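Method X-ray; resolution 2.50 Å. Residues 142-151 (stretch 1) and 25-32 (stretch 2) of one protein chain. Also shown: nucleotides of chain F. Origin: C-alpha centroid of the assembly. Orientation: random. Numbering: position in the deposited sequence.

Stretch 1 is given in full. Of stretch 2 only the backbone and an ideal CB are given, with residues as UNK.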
ATOM      1  N   LYS B 142       3.543 -12.960  15.195  1.00 61.56           N
ATOM      2  CA  LYS B 142       3.894 -14.356  15.010  1.00 61.80           C
ATOM      3  C   LYS B 142       5.303 -14.591  15.509  1.00 60.31           C
ATOM      4  O   LYS B 142       5.974 -15.538  15.090  1.00 59.99           O
ATOM      5  CB  LYS B 142       3.754 -14.757  13.551  1.00 59.50           C
ATOM      6  CG  LYS B 142       2.850 -13.838  12.767  1.00 61.11           C
ATOM      7  CD  LYS B 142       2.836 -14.246  11.314  1.00 58.50           C
ATOM      8  CE  LYS B 142       2.933 -13.012  10.476  1.00 55.99           C
ATOM      9  NZ  LYS B 142       4.273 -12.506  10.798  1.00 56.19           N
ATOM     10  N   ARG B 143       5.818 -13.678  16.331  1.00 57.60           N
ATOM     11  CA  ARG B 143       7.190 -13.844  16.827  1.00 61.70           C
ATOM     12  C   ARG B 143       7.300 -14.409  18.244  1.00 62.55           C
ATOM     13  O   ARG B 143       6.742 -13.889  19.185  1.00 62.95           O
ATOM     14  CB  ARG B 143       8.139 -12.657  16.494  1.00 56.01           C
ATOM     15  CG  ARG B 143       8.242 -11.488  17.450  1.00 61.29           C
ATOM     16  CD  ARG B 143       9.491 -10.626  17.213  1.00 61.70           C
ATOM     17  NE  ARG B 143       9.313  -9.560  16.233  1.00 49.32           N
ATOM     18  CZ  ARG B 143      10.217  -8.662  15.848  1.00 52.57           C
ATOM     19  NH1 ARG B 143      11.416  -8.622  16.338  1.00 43.90           N
ATOM     20  NH2 ARG B 143       9.910  -7.779  14.952  1.00 62.71           N
ATOM     21  N   THR B 144       7.988 -15.538  18.333  1.00 65.44           N
ATOM     22  CA  THR B 144       8.251 -16.264  19.557  1.00 65.65           C
ATOM     23  C   THR B 144       9.556 -15.791  20.181  1.00 63.15           C
ATOM     24  O   THR B 144       9.693 -15.781  21.404  1.00 66.20           O
ATOM     25  CB  THR B 144       8.324 -17.775  19.292  1.00 67.72           C
ATOM     26  OG1 THR B 144       9.459 -18.058  18.461  1.00 66.45           O
ATOM     27  CG2 THR B 144       7.055 -18.249  18.586  1.00 64.82           C
ATOM     28  N   ILE B 145      10.491 -15.361  19.332  1.00 59.90           N
ATOM     29  CA  ILE B 145      11.877 -15.109  19.747  1.00 58.76           C
ATOM     30  C   ILE B 145      12.165 -13.652  20.204  1.00 54.81           C
ATOM     31  O   ILE B 145      12.266 -12.719  19.409  1.00 56.43           O
ATOM     32  CB  ILE B 145      12.831 -15.524  18.595  1.00 59.10           C
ATOM     33  CG1 ILE B 145      14.276 -15.589  19.045  1.00 53.30           C
ATOM     34  CG2 ILE B 145      12.668 -14.654  17.346  1.00 63.76           C
ATOM     35  CD1 ILE B 145      15.060 -16.486  18.130  1.00 57.78           C
ATOM     36  N   LEU B 146      12.282 -13.454  21.510  1.00 54.00           N
ATOM     37  CA  LEU B 146      12.415 -12.100  22.045  1.00 52.93           C
ATOM     38  C   LEU B 146      13.771 -11.867  22.708  1.00 53.69           C
ATOM     39  O   LEU B 146      14.580 -12.796  22.839  1.00 53.90           O
ATOM     40  CB  LEU B 146      11.298 -11.819  23.045  1.00 54.13           C
ATOM     41  CG  LEU B 146       9.901 -11.667  22.445  1.00 62.79           C
ATOM     42  CD1 LEU B 146       8.910 -12.492  23.261  1.00 59.88           C
ATOM     43  CD2 LEU B 146       9.498 -10.195  22.378  1.00 62.41           C
ATOM     44  N   ALA B 147      14.017 -10.623  23.114  1.00 48.17           N
ATOM     45  CA  ALA B 147      15.269 -10.269  23.775  1.00 47.41           C
ATOM     46  C   ALA B 147      15.534 -11.149  24.989  1.00 52.12           C
ATOM     47  O   ALA B 147      16.666 -11.591  25.187  1.00 49.90           O
ATOM     48  CB  ALA B 147      15.271  -8.809  24.180  1.00 44.84           C
ATOM     49  N   GLU B 148      14.495 -11.413  25.786  1.00 53.89           N
ATOM     50  CA  GLU B 148      14.637 -12.226  27.000  1.00 54.62           C
ATOM     51  C   GLU B 148      15.266 -13.591  26.702  1.00 54.76           C
ATOM     52  O   GLU B 148      15.950 -14.162  27.555  1.00 55.26           O
ATOM     53  CB  GLU B 148      13.283 -12.430  27.688  1.00 50.10           C
ATOM     54  CG  GLU B 148      13.128 -11.776  29.065  1.00 57.02           C
ATOM     55  CD  GLU B 148      14.377 -11.863  29.958  1.00 67.13           C
ATOM     56  OE1 GLU B 148      14.766 -12.978  30.378  1.00 68.35           O
ATOM     57  OE2 GLU B 148      14.953 -10.797  30.271  1.00 62.29           O
ATOM     58  N   ASN B 149      15.031 -14.112  25.497  1.00 51.39           N
ATOM     59  CA  ASN B 149      15.660 -15.365  25.092  1.00 55.50           C
ATOM     60  C   ASN B 149      17.163 -15.171  24.893  1.00 53.41           C
ATOM     61  O   ASN B 149      17.978 -15.919  25.448  1.00 51.80           O
ATOM     62  CB  ASN B 149      15.016 -15.918  23.818  1.00 50.60           C
ATOM     63  CG  ASN B 149      13.535 -16.212  23.995  1.00 51.92           C
ATOM     64  OD1 ASN B 149      12.751 -16.115  23.053  1.00 57.00           O
ATOM     65  ND2 ASN B 149      13.145 -16.561  25.212  1.00 53.10           N
ATOM     66  N   VAL B 150      17.520 -14.150  24.121  1.00 49.66           N
ATOM     67  CA  VAL B 150      18.915 -13.812  23.883  1.00 48.28           C
ATOM     68  C   VAL B 150      19.662 -13.558  25.197  1.00 52.03           C
ATOM     69  O   VAL B 150      20.724 -14.155  25.445  1.00 47.78           O
ATOM     70  CB  VAL B 150      19.031 -12.579  22.970  1.00 41.28           C
ATOM     71  CG1 VAL B 150      20.449 -12.071  22.908  1.00 43.16           C
ATOM     72  CG2 VAL B 150      18.560 -12.935  21.592  1.00 45.42           C
ATOM     73  N   ARG B 151      19.105 -12.692  26.040  1.00 47.50           N
ATOM     74  CA  ARG B 151      19.782 -12.301  27.265  1.00 49.78           C
ATOM     75  C   ARG B 151      20.052 -13.529  28.131  1.00 53.59           C
ATOM     76  O   ARG B 151      21.141 -13.680  28.695  1.00 51.15           O
ATOM     77  CB  ARG B 151      18.973 -11.270  28.049  1.00 51.44           C
ATOM     78  CG  ARG B 151      18.566 -11.707  29.433  1.00 55.68           C
ATOM     79  CD  ARG B 151      17.933 -10.578  30.212  1.00 63.64           C
ATOM     80  NE  ARG B 151      17.598 -10.996  31.573  1.00 73.49           N
ATOM     81  CZ  ARG B 151      18.486 -11.080  32.556  1.00 74.61           C
ATOM     82  NH1 ARG B 151      19.750 -10.777  32.305  1.00 74.97           N
ATOM     83  NH2 ARG B 151      18.122 -11.461  33.779  1.00 69.79           N
ATOM     84  N   UNK B  25       9.098  -2.677   7.348  1.00 38.10           N
ATOM     85  CA  UNK B  25      10.379  -2.281   7.913  1.00 38.41           C
ATOM     86  C   UNK B  25      10.533  -2.965   9.256  1.00 39.24           C
ATOM     87  O   UNK B  25       9.871  -2.598  10.221  1.00 38.85           O
ATOM     88  CB  UNK B  25      10.486  -0.761   8.052  1.00 38.41           C
ATOM     89  N   UNK B  26      11.396  -3.973   9.312  1.00 41.47           N
ATOM     90  CA  UNK B  26      11.392  -4.888  10.443  1.00 41.09           C
ATOM     91  C   UNK B  26      12.773  -5.116  11.046  1.00 42.24           C
ATOM     92  O   UNK B  26      13.797  -4.720  10.487  1.00 41.06           O
ATOM     93  CB  UNK B  26      10.799  -6.231  10.011  1.00 41.09           C
ATOM     94  N   UNK B  27      12.779  -5.758  12.203  1.00 42.26           N
ATOM     95  CA  UNK B  27      13.998  -6.137  12.889  1.00 39.08           C
ATOM     96  C   UNK B  27      13.698  -7.396  13.674  1.00 38.40           C
ATOM     97  O   UNK B  27      12.908  -7.374  14.624  1.00 37.59           O
ATOM     98  CB  UNK B  27      14.512  -5.017  13.796  1.00 39.08           C
ATOM     99  N   UNK B  28      14.310  -8.494  13.247  1.00 38.65           N
ATOM    100  CA  UNK B  28      14.103  -9.802  13.851  1.00 42.65           C
ATOM    101  C   UNK B  28      15.358 -10.321  14.527  1.00 40.60           C
ATOM    102  O   UNK B  28      16.476 -10.083  14.069  1.00 39.93           O
ATOM    103  CB  UNK B  28      13.632 -10.803  12.794  1.00 42.65           C
ATOM    104  N   UNK B  29      15.155 -11.051  15.612  1.00 43.20           N
ATOM    105  CA  UNK B  29      16.219 -11.832  16.208  1.00 43.15           C
ATOM    106  C   UNK B  29      16.204 -13.241  15.610  1.00 45.29           C
ATOM    107  O   UNK B  29      15.277 -14.009  15.870  1.00 46.64           O
ATOM    108  CB  UNK B  29      16.072 -11.879  17.730  1.00 43.15           C
ATOM    109  N   UNK B  30      17.204 -13.590  14.801  1.00 40.09           N
ATOM    110  CA  UNK B  30      17.251 -14.948  14.287  1.00 36.98           C
ATOM    111  C   UNK B  30      18.358 -15.740  14.961  1.00 44.16           C
ATOM    112  O   UNK B  30      19.468 -15.244  15.215  1.00 42.15           O
ATOM    113  CB  UNK B  30      17.451 -14.941  12.770  1.00 36.98           C
ATOM    114  N   UNK B  31      18.022 -16.981  15.281  1.00 44.94           N
ATOM    115  CA  UNK B  31      18.980 -17.903  15.844  1.00 42.51           C
ATOM    116  C   UNK B  31      19.887 -18.427  14.733  1.00 44.48           C
ATOM    117  O   UNK B  31      19.414 -18.905  13.709  1.00 46.68           O
ATOM    118  CB  UNK B  31      18.271 -19.052  16.564  1.00 42.51           C
ATOM    119  N   UNK B  32      21.193 -18.301  14.940  1.00 43.73           N
ATOM    120  CA  UNK B  32      22.192 -18.804  14.017  1.00 45.15           C
ATOM    121  C   UNK B  32      23.171 -19.662  14.823  1.00 48.38           C
ATOM    122  O   UNK B  32      23.943 -19.136  15.629  1.00 42.84           O
ATOM    123  CB  UNK B  32      22.907 -17.663  13.291  1.00 45.15           C
TER
ATOM    124  P    DC F   3       7.183  -9.765  13.018  1.00 53.30           P
ATOM    125  OP1  DC F   3       6.771 -10.490  14.237  1.00 51.21           O
ATOM    126  OP2  DC F   3       7.465  -8.320  13.085  1.00 53.64           O
ATOM    127  O5'  DC F   3       8.464 -10.438  12.312  1.00 49.17           O
ATOM    128  C5'  DC F   3       9.022 -11.645  12.807  1.00 45.51           C
ATOM    129  C4'  DC F   3       8.101 -12.827  12.576  1.00 48.61           C
ATOM    130  O4'  DC F   3       7.463 -12.704  11.282  1.00 49.83           O
ATOM    131  C3'  DC F   3       8.809 -14.170  12.558  1.00 50.21           C
ATOM    132  O3'  DC F   3       8.870 -14.708  13.890  1.00 56.49           O
ATOM    133  C2'  DC F   3       7.929 -15.014  11.643  1.00 49.29           C
ATOM    134  C1'  DC F   3       7.355 -13.977  10.667  1.00 47.45           C
ATOM    135  N1   DC F   3       8.031 -13.923   9.305  1.00 41.25           N
ATOM    136  C2   DC F   3       7.957 -15.024   8.443  1.00 39.67           C
ATOM    137  O2   DC F   3       7.364 -16.043   8.816  1.00 39.82           O
ATOM    138  N3   DC F   3       8.550 -14.947   7.220  1.00 40.15           N
ATOM    139  C4   DC F   3       9.181 -13.833   6.856  1.00 39.12           C
ATOM    140  N4   DC F   3       9.734 -13.800   5.649  1.00 36.51           N
ATOM    141  C5   DC F   3       9.257 -12.695   7.714  1.00 41.04           C
ATOM    142  C6   DC F   3       8.671 -12.781   8.913  1.00 40.53           C
ATOM    143  P    DA F   2       3.737  -5.914   9.066  1.00 47.08           P
ATOM    144  OP1  DA F   2       2.767  -5.001   9.709  1.00 55.80           O
ATOM    145  OP2  DA F   2       4.915  -5.320   8.394  1.00 48.11           O
ATOM    146  O5'  DA F   2       4.204  -6.987  10.131  1.00 58.45           O
ATOM    147  C5'  DA F   2       3.427  -8.165  10.258  1.00 53.79           C
ATOM    148  C4'  DA F   2       4.305  -9.390  10.398  1.00 52.83           C
ATOM    149  O4'  DA F   2       4.449 -10.071   9.123  1.00 48.70           O
ATOM    150  C3'  DA F   2       5.737  -9.131  10.900  1.00 49.96           C
ATOM    151  O3'  DA F   2       5.993 -10.024  11.967  1.00 54.75           O
ATOM    152  C2'  DA F   2       6.592  -9.460   9.663  1.00 46.41           C
ATOM    153  C1'  DA F   2       5.741 -10.575   9.093  1.00 43.90           C
ATOM    154  N9   DA F   2       6.048 -11.046   7.754  1.00 42.06           N
ATOM    155  C8   DA F   2       6.716 -10.397   6.740  1.00 40.27           C
ATOM    156  N7   DA F   2       6.836 -11.125   5.643  1.00 41.14           N
ATOM    157  C5   DA F   2       6.208 -12.323   5.975  1.00 38.38           C
ATOM    158  C6   DA F   2       5.982 -13.517   5.262  1.00 42.18           C
ATOM    159  N6   DA F   2       6.389 -13.717   3.990  1.00 42.12           N
ATOM    160  N1   DA F   2       5.322 -14.512   5.905  1.00 40.75           N
ATOM    161  C2   DA F   2       4.928 -14.322   7.154  1.00 38.94           C
ATOM    162  N3   DA F   2       5.080 -13.254   7.921  1.00 41.53           N
ATOM    163  C4   DA F   2       5.734 -12.283   7.267  1.00 41.61           C
ATOM    164  P    DG F   4      10.281 -15.182  14.513  1.00 59.88           P
ATOM    165  OP1  DG F   4      10.114 -15.453  15.955  1.00 62.56           O
ATOM    166  OP2  DG F   4      11.339 -14.264  14.033  1.00 53.16           O
ATOM    167  O5'  DG F   4      10.499 -16.614  13.872  1.00 54.29           O
ATOM    168  C5'  DG F   4       9.513 -17.617  14.051  1.00 51.54           C
ATOM    169  C4'  DG F   4       9.788 -18.750  13.105  1.00 51.47           C
ATOM    170  O4'  DG F   4       9.675 -18.244  11.738  1.00 46.84           O
ATOM    171  C3'  DG F   4      11.203 -19.331  13.245  1.00 48.37           C
ATOM    172  O3'  DG F   4      11.187 -20.757  13.150  1.00 54.86           O
ATOM    173  C2'  DG F   4      11.962 -18.707  12.084  1.00 48.34           C
ATOM    174  C1'  DG F   4      10.875 -18.513  11.033  1.00 45.08           C
ATOM    175  N9   DG F   4      11.203 -17.404  10.142  1.00 39.58           N
ATOM    176  C8   DG F   4      11.536 -16.122  10.510  1.00 39.72           C
ATOM    177  N7   DG F   4      11.845 -15.360   9.503  1.00 38.92           N
ATOM    178  C5   DG F   4      11.725 -16.194   8.397  1.00 36.05           C
ATOM    179  C6   DG F   4      11.951 -15.928   7.036  1.00 38.22           C
ATOM    180  O6   DG F   4      12.298 -14.863   6.514  1.00 42.53           O
ATOM    181  N1   DG F   4      11.730 -17.052   6.242  1.00 39.99           N
ATOM    182  C2   DG F   4      11.345 -18.282   6.719  1.00 40.16           C
ATOM    183  N2   DG F   4      11.185 -19.251   5.809  1.00 39.80           N
ATOM    184  N3   DG F   4      11.129 -18.541   7.999  1.00 39.37           N
ATOM    185  C4   DG F   4      11.347 -17.457   8.776  1.00 37.86           C

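Position 25, already within the strand, has nothing of the first stretch near its ideal CB, so the visible atoms set no preference beyond an extended backbone, which beta-branched residues favour. It is Ile25, and it takes no part in this contact.

Position 26 is more demanding. Its CA-to-CB bond points toward the first stretch, and the ideal CB lies 5.3 Å from Arg143 NH2, with the phosphate of DC3 also in front of it. A guanidinium and a phosphate side by side ask for opposite things: an acceptor for the one, a donor for the other. A short amide can offer both; a small hydroxyl residue would also be tolerable, whereas an acid would suit the arginine but face the phosphate. The residue is Asn26. Its ND2 donates to DC3 O5' at 2.9 Å and weakly to DC3 OP2 at 3.2 Å, while OD1 lies 3.0 Å from Arg143 NH2. The same OD1 accepts a weak hydrogen bond of 2.9 Å from the backbone N of position 27, which helps to hold the amide in place.

At position 27 the backbone does the work. The carbonyl O meets the guanidinium near its plane, accepting a hydrogen bond from Arg143 NH1 at 2.6 Å and a weak one from Arg143 NH2 at 3.0 Å. Any residue supplies that carbonyl, and with CB pointing sideways, 5.4 Å from Arg143 NH1, many side chains could follow. It is Ala27, whose methyl adds little. Because Arg143 NH2 also donates to DC3 OP2 at 3.1 Å, one arginine ties strand to DNA.

Position 28 also points sideways, its ideal CB 4.7 Å from Arg143 NH1. A positive charge close to that guanidinium would be unwelcome, but a long polar chain could run past it to the bases. Gln28 does so: its end leads away from the first stretch, and NE2 comes 3.3 Å from DG4 N7.

Position 29 is the apolar heart of the contact. CB points toward the first stretch, 4.2 Å from Ile145 O and 4.7 Å from Val150 CG2, where the loop enters its helix. Isoleucine, leucine, valine or methionine would all suit. Ile29, with chi1 in m and chi2 in t, fills the space in two directions: CG2 packs 3.6 Å from Val150 CG2 and 4.1 Å from Ile145 CG1, while CD1 reaches the start of the helix, 3.7 Å from Ala147 N. It has the largest covered area of the strand.

Position 30 points away, as strand alternation predicts, so the first stretch sets no rule for it; it is Val30.

At position 31 CB turns sideways, 4.4 Å from Ile145 CD1. That methyl offers only light apolar contact and no polar partner, so small or medium residues of either character would fit. Ser31 touches it through CB.

Position 32 lies beyond reach and is unconstrained here. Arg32 finds its hydrogen bonds elsewhere in the structure.

Stretch 2 25-32: INAQIVSR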
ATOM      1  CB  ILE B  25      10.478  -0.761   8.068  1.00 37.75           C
ATOM      2  CG1 ILE B  25      10.121  -0.096   6.734  1.00 35.23           C
ATOM      3  CG2 ILE B  25      11.863  -0.352   8.605  1.00 32.58           C
ATOM      4  CD1 ILE B  25      10.493   1.355   6.658  1.00 39.10           C
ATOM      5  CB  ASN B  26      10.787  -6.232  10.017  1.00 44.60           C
ATOM      6  CG  ASN B  26      10.182  -7.004  11.184  1.00 46.03           C
ATOM      7  OD1 ASN B  26       9.995  -6.460  12.267  1.00 44.54           O
ATOM      8  ND2 ASN B  26       9.867  -8.275  10.958  1.00 49.89           N
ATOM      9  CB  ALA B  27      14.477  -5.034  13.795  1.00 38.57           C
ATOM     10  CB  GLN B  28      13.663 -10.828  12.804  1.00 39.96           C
ATOM     11  CG  GLN B  28      12.690 -10.298  11.804  1.00 48.09           C
ATOM     12  CD  GLN B  28      12.810 -10.989  10.470  1.00 46.47           C
ATOM     13  OE1 GLN B  28      13.306 -10.406   9.505  1.00 47.41           O
ATOM     14  NE2 GLN B  28      12.358 -12.241  10.406  1.00 46.54           N
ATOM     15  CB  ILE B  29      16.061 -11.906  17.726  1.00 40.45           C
ATOM     16  CG1 ILE B  29      16.098 -10.494  18.312  1.00 42.86           C
ATOM     17  CG2 ILE B  29      17.158 -12.774  18.332  1.00 37.46           C
ATOM     18  CD1 ILE B  29      15.521 -10.384  19.710  1.00 40.95           C
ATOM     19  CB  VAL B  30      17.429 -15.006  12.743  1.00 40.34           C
ATOM     20  CG1 VAL B  30      16.424 -14.089  12.049  1.00 36.63           C
ATOM     21  CG2 VAL B  30      18.862 -14.688  12.314  1.00 39.63           C
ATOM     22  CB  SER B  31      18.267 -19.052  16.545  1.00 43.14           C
ATOM     23  OG  SER B  31      17.799 -19.983  15.590  1.00 48.37           O
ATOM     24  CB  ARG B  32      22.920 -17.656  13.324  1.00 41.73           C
ATOM     25  CG  ARG B  32      22.058 -16.756  12.468  1.00 42.92           C
ATOM     26  CD  ARG B  32      21.431 -17.506  11.302  1.00 39.27           C
ATOM     27  NE  ARG B  32      22.428 -18.134  10.446  1.00 44.13           N
ATOM     28  CZ  ARG B  32      22.164 -18.639   9.240  1.00 47.69           C
ATOM     29  NH1 ARG B  32      20.929 -18.575   8.742  1.00 42.50           N
ATOM     30  NH2 ARG B  32      23.136 -19.202   8.526  1.00 41.16           N
TER
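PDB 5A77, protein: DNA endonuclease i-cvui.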